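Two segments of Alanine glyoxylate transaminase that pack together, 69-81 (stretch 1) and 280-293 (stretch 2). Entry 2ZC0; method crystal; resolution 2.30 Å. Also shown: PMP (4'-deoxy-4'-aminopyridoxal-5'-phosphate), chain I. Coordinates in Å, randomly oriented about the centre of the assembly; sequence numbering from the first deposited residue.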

# COMPACT_ATOMS: atom_id res chain seq x y z
N VAL A 69 -29.82 23.94 -3.03
CA VAL A 69 -28.99 24.04 -4.22
C VAL A 69 -27.52 24.21 -3.84
O VAL A 69 -26.65 24.38 -4.70
N MET A 70 -27.24 24.14 -2.54
CA MET A 70 -25.89 24.35 -2.05
C MET A 70 -25.27 23.15 -1.34
O MET A 70 -25.91 22.11 -1.15
N TYR A 71 -24.01 23.30 -0.94
CA TYR A 71 -23.34 22.24 -0.21
C TYR A 71 -24.12 21.97 1.07
O TYR A 71 -24.93 22.79 1.51
N THR A 72 -23.84 20.82 1.68
CA THR A 72 -24.47 20.42 2.93
C THR A 72 -23.32 19.91 3.78
O THR A 72 -22.23 19.68 3.26
N PRO A 73 -23.51 19.76 5.09
CA PRO A 73 -22.38 19.24 5.87
C PRO A 73 -22.03 17.84 5.32
O PRO A 73 -22.91 17.12 4.84
N ALA A 74 -20.75 17.48 5.39
CA ALA A 74 -20.29 16.19 4.89
C ALA A 74 -21.19 15.02 5.32
O ALA A 74 -21.43 14.11 4.54
N ASN A 75 -21.66 15.05 6.56
CA ASN A 75 -22.52 13.97 7.03
C ASN A 75 -24.00 14.10 6.67
O ASN A 75 -24.79 13.25 7.04
N GLY A 76 -24.36 15.16 5.95
CA GLY A 76 -25.76 15.33 5.58
C GLY A 76 -26.49 16.32 6.47
O GLY A 76 -26.16 16.44 7.64
N ILE A 77 -27.48 17.02 5.92
CA ILE A 77 -28.22 18.00 6.71
C ILE A 77 -28.77 17.35 7.98
O ILE A 77 -29.24 16.21 7.95
N PRO A 78 -28.71 18.07 9.11
CA PRO A 78 -29.20 17.58 10.40
C PRO A 78 -30.64 17.07 10.41
O PRO A 78 -30.94 16.07 11.06
N GLU A 79 -31.54 17.75 9.70
CA GLU A 79 -32.94 17.33 9.66
C GLU A 79 -33.09 15.91 9.13
O GLU A 79 -33.82 15.11 9.70
N LEU A 80 -32.39 15.60 8.04
CA LEU A 80 -32.44 14.27 7.42
C LEU A 80 -31.92 13.20 8.39
O LEU A 80 -32.51 12.14 8.54
N ARG A 81 -30.79 13.49 9.03
CA ARG A 81 -30.22 12.55 9.98
C ARG A 81 -31.21 12.26 11.10
O ARG A 81 -31.37 11.12 11.53
N PRO A 280 -26.10 14.64 -2.65
CA PRO A 280 -26.88 15.65 -3.37
C PRO A 280 -27.90 16.36 -2.48
O PRO A 280 -28.71 15.72 -1.82
N ALA A 281 -27.86 17.69 -2.46
CA ALA A 281 -28.78 18.47 -1.63
C ALA A 281 -30.24 18.21 -1.99
O ALA A 281 -31.08 18.00 -1.11
N ILE A 282 -30.54 18.22 -3.29
CA ILE A 282 -31.91 17.98 -3.72
C ILE A 282 -32.40 16.61 -3.26
O ILE A 282 -33.53 16.49 -2.79
N SER A 283 -31.57 15.59 -3.38
CA SER A 283 -31.98 14.26 -2.98
C SER A 283 -32.20 14.19 -1.48
O SER A 283 -33.09 13.48 -1.00
N GLN A 284 -31.39 14.93 -0.73
CA GLN A 284 -31.51 14.91 0.72
C GLN A 284 -32.82 15.59 1.14
O GLN A 284 -33.56 15.06 1.96
N TYR A 285 -33.09 16.76 0.57
CA TYR A 285 -34.30 17.49 0.91
C TYR A 285 -35.55 16.74 0.43
O TYR A 285 -36.55 16.68 1.15
N ILE A 286 -35.49 16.16 -0.76
CA ILE A 286 -36.61 15.38 -1.28
C ILE A 286 -36.92 14.26 -0.29
O ILE A 286 -38.08 13.99 0.02
N ALA A 287 -35.87 13.59 0.19
CA ALA A 287 -35.99 12.49 1.14
C ALA A 287 -36.49 12.97 2.50
O ALA A 287 -37.18 12.23 3.22
N LEU A 288 -36.12 14.19 2.86
CA LEU A 288 -36.52 14.78 4.13
C LEU A 288 -38.03 15.00 4.17
O LEU A 288 -38.69 14.68 5.16
N GLU A 289 -38.57 15.57 3.09
CA GLU A 289 -40.01 15.82 3.00
C GLU A 289 -40.77 14.51 2.87
O GLU A 289 -41.80 14.32 3.50
N TYR A 290 -40.24 13.62 2.04
CA TYR A 290 -40.85 12.32 1.83
C TYR A 290 -41.11 11.67 3.19
O TYR A 290 -42.21 11.19 3.46
N LEU A 291 -40.10 11.68 4.05
CA LEU A 291 -40.24 11.08 5.37
C LEU A 291 -41.17 11.86 6.29
O LEU A 291 -42.07 11.28 6.90
N LYS A 292 -40.94 13.17 6.40
CA LYS A 292 -41.75 14.02 7.26
C LYS A 292 -43.25 14.01 6.94
O LYS A 292 -44.07 14.15 7.84
N ARG A 293 -43.59 13.85 5.67
CA ARG A 293 -44.98 13.85 5.24
C ARG A 293 -45.65 12.48 5.29
O ARG A 293 -46.81 12.32 4.89

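The most unusual feature of this contact is that its largest buried residue is polar: Q284 gives up 98 Å² to the other stretch, more than any leucine or isoleucine here, yet no clear hydrogen bond crosses between the two segments. Its CA-to-CB bond points toward stretch 1, and chi1 m with chi2 t carries the side chain out beside T72, G76 and I77. The amide is probably turned over in the model, so its precise partners should not be read from the deposited atoms.

The surface that receives this glutamine is built by a type I beta turn from P73 to G76, closed by the backbone hydrogen bond from G76 N to P73 O at 2.7 Å. G76 then leaves the turn at phi 100° and psi 149°, where a CB would be jammed against the carbonyl oxygen of the residue before, so the backbone alone calls for glycine. R81 NH2 donates to G76 O at 2.8 Å, fastening the start of the 78-81 helix back onto the loop while the arginine's CA-to-CB bond points away from stretch 2.

I77, the N-cap residue of that helix, is the apolar centre. It points toward stretch 2 with chi1 p and chi2 t, an extended end that delivers CD1 squarely onto the face of Y285, 3.8 Å from the ring centroid and 13° off the normal. Y285 starts away from stretch 1, but chi1 m at -86° swings its ring back to make this CH-pi contact. The same I77 CD1 lies 4.2 Å from L288 CD2, so one methyl serves residues one helical turn apart in packing, aromatic on one contact and aliphatic on the other.

L288, chi1 t and chi2 p, spreads against the beginning of the first helix: its CD1 is 3.8 Å from L80 N, and its CD2 is 3.5 Å from E79 CB. Here the backbones come close, with the L80 and L288 CA atoms 5.3 Å apart. L80 leaves its backbone sideways in an off-rotamer chi1 of -140°, and its end comes nearer, placing CD1 3.5 Å from Q284 CB. Its chain thus covers the aliphatic base of the glutamine.

At the border, E79 contributes mainly carbon. Its OE1 is buried without any partner in the model and stays 4.5 Å from Y285 OH, which is satisfied just beyond the stretches. The extended K292 brings NZ only to 4.2 Å from E79 CB.

At the other end, A281 points its CB toward stretch 1, 3.4 Å from M70 O, close against the backbone. Next along, Y71 turns away from stretch 2, and its OH donates to PMP O2P at a very short 2.4 Å while accepting from PMP N4A at 2.8 Å.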

# COMPACT_ATOMS: atom_id res chain seq x y z
CB VAL A 69 -29.41 25.24 -5.09
CG1 VAL A 69 -28.87 26.55 -4.50
CG2 VAL A 69 -28.93 25.05 -6.51
CB MET A 70 -25.87 25.55 -1.10
CG MET A 70 -26.34 26.88 -1.68
SD MET A 70 -26.07 28.24 -0.50
CE MET A 70 -27.48 28.10 0.56
CB TYR A 71 -21.92 22.67 0.17
CG TYR A 71 -20.97 22.73 -1.00
CD1 TYR A 71 -20.81 21.63 -1.85
CD2 TYR A 71 -20.19 23.86 -1.23
CE1 TYR A 71 -19.89 21.65 -2.88
CE2 TYR A 71 -19.26 23.90 -2.25
CZ TYR A 71 -19.12 22.79 -3.07
OH TYR A 71 -18.20 22.79 -4.09
CB THR A 72 -25.48 19.26 2.71
OG1 THR A 72 -26.26 19.07 3.90
CG2 THR A 72 -24.74 17.98 2.44
CB PRO A 73 -22.94 19.18 7.29
CG PRO A 73 -23.87 20.37 7.32
CD PRO A 73 -24.55 20.34 5.96
CB ALA A 74 -18.85 15.94 5.32
CB ASN A 75 -22.39 13.82 8.55
CG ASN A 75 -22.58 15.12 9.28
OD1 ASN A 75 -22.66 15.15 10.51
ND2 ASN A 75 -22.64 16.22 8.54
CB ILE A 77 -29.38 18.63 5.91
CG1 ILE A 77 -30.25 17.54 5.29
CG2 ILE A 77 -28.84 19.56 4.82
CD1 ILE A 77 -31.37 18.09 4.43
CB PRO A 78 -29.01 18.79 11.33
CG PRO A 78 -27.87 19.55 10.69
CD PRO A 78 -28.18 19.45 9.22
CB GLU A 79 -33.78 18.28 8.79
CG GLU A 79 -33.57 19.78 9.03
CD GLU A 79 -32.18 20.25 8.62
OE1 GLU A 79 -31.67 19.77 7.59
OE2 GLU A 79 -31.61 21.11 9.33
CB LEU A 80 -31.60 14.24 6.14
CG LEU A 80 -32.17 13.46 4.94
CD1 LEU A 80 -31.10 13.31 3.88
CD2 LEU A 80 -32.67 12.10 5.38
CB ARG A 81 -28.89 13.10 10.53
CG ARG A 81 -27.67 12.87 9.62
CD ARG A 81 -26.70 14.05 9.66
NE ARG A 81 -26.49 14.51 11.03
CZ ARG A 81 -26.07 15.73 11.36
NH1 ARG A 81 -25.90 16.04 12.63
NH2 ARG A 81 -25.82 16.63 10.42
CB PRO A 280 -27.58 14.83 -4.47
CG PRO A 280 -26.69 13.64 -4.64
CD PRO A 280 -26.30 13.30 -3.24
CB ALA A 281 -28.47 19.96 -1.77
CB ILE A 282 -32.06 18.03 -5.24
CG1 ILE A 282 -31.06 17.08 -5.88
CG2 ILE A 282 -31.90 19.45 -5.74
CD1 ILE A 282 -31.20 17.01 -7.37
CB SER A 283 -30.94 13.22 -3.39
OG SER A 283 -30.69 13.27 -4.78
CB GLN A 284 -30.31 15.61 1.37
CG GLN A 284 -28.96 14.90 1.19
CD GLN A 284 -27.88 15.54 2.04
OE1 GLN A 284 -26.85 16.01 1.52
NE2 GLN A 284 -28.09 15.56 3.36
CB TYR A 285 -34.23 18.91 0.33
CG TYR A 285 -33.51 19.86 1.26
CD1 TYR A 285 -34.05 20.19 2.49
CD2 TYR A 285 -32.26 20.41 0.92
CE1 TYR A 285 -33.38 21.02 3.38
CE2 TYR A 285 -31.58 21.24 1.80
CZ TYR A 285 -32.15 21.54 3.04
OH TYR A 285 -31.49 22.35 3.94
CB ILE A 286 -36.29 14.75 -2.66
CG1 ILE A 286 -36.28 15.82 -3.75
CG2 ILE A 286 -37.33 13.68 -2.99
CD1 ILE A 286 -36.07 15.24 -5.15
CB ALA A 287 -34.63 11.79 1.31
CB LEU A 288 -35.80 16.10 4.37
CG LEU A 288 -36.21 16.86 5.64
CD1 LEU A 288 -35.98 15.98 6.86
CD2 LEU A 288 -35.41 18.14 5.73
CB GLU A 289 -40.33 16.71 1.79
CG GLU A 289 -40.08 18.18 2.03
CD GLU A 289 -40.79 18.69 3.27
OE1 GLU A 289 -42.03 18.51 3.37
OE2 GLU A 289 -40.12 19.27 4.14
CB TYR A 290 -39.91 11.44 1.02
CG TYR A 290 -40.41 10.04 0.77
CD1 TYR A 290 -41.14 9.73 -0.38
CD2 TYR A 290 -40.14 9.01 1.67
CE1 TYR A 290 -41.59 8.43 -0.62
CE2 TYR A 290 -40.58 7.71 1.44
CZ TYR A 290 -41.31 7.43 0.30
OH TYR A 290 -41.76 6.15 0.08
CB LEU A 291 -38.87 10.93 6.03
CG LEU A 291 -37.92 9.90 5.40
CD1 LEU A 291 -36.64 9.85 6.21
CD2 LEU A 291 -38.58 8.52 5.35
CB LYS A 292 -41.24 15.47 7.23
CG LYS A 292 -40.07 15.75 8.17
CD LYS A 292 -39.66 17.22 8.14
CE LYS A 292 -38.51 17.50 9.11
NZ LYS A 292 -37.97 18.89 9.02
CB ARG A 293 -45.09 14.46 3.84
CG ARG A 293 -44.45 15.83 3.76
CD ARG A 293 -45.27 16.82 2.96
NE ARG A 293 -44.83 16.95 1.57
CZ ARG A 293 -45.39 17.78 0.70
NH1 ARG A 293 -46.41 18.54 1.07
NH2 ARG A 293 -44.94 17.85 -0.55
N1 PMP I . -12.09 22.20 -7.50
C2 PMP I . -11.96 23.43 -6.95
C2A PMP I . -10.70 24.22 -7.31
C3 PMP I . -12.96 23.96 -6.09
O3 PMP I . -12.79 25.21 -5.55
C4 PMP I . -14.12 23.15 -5.79
C4A PMP I . -15.21 23.72 -4.86
N4A PMP I . -15.43 22.92 -3.66
C5 PMP I . -14.21 21.75 -6.45
C6 PMP I . -13.16 21.34 -7.30
C5A PMP I . -15.40 20.81 -6.23
O4P PMP I . -16.24 21.21 -6.81
P PMP I . -17.60 20.25 -6.73
O1P PMP I . -18.38 19.70 -8.35
O2P PMP I . -18.89 21.35 -5.83
O3P PMP I . -17.38 18.74 -5.76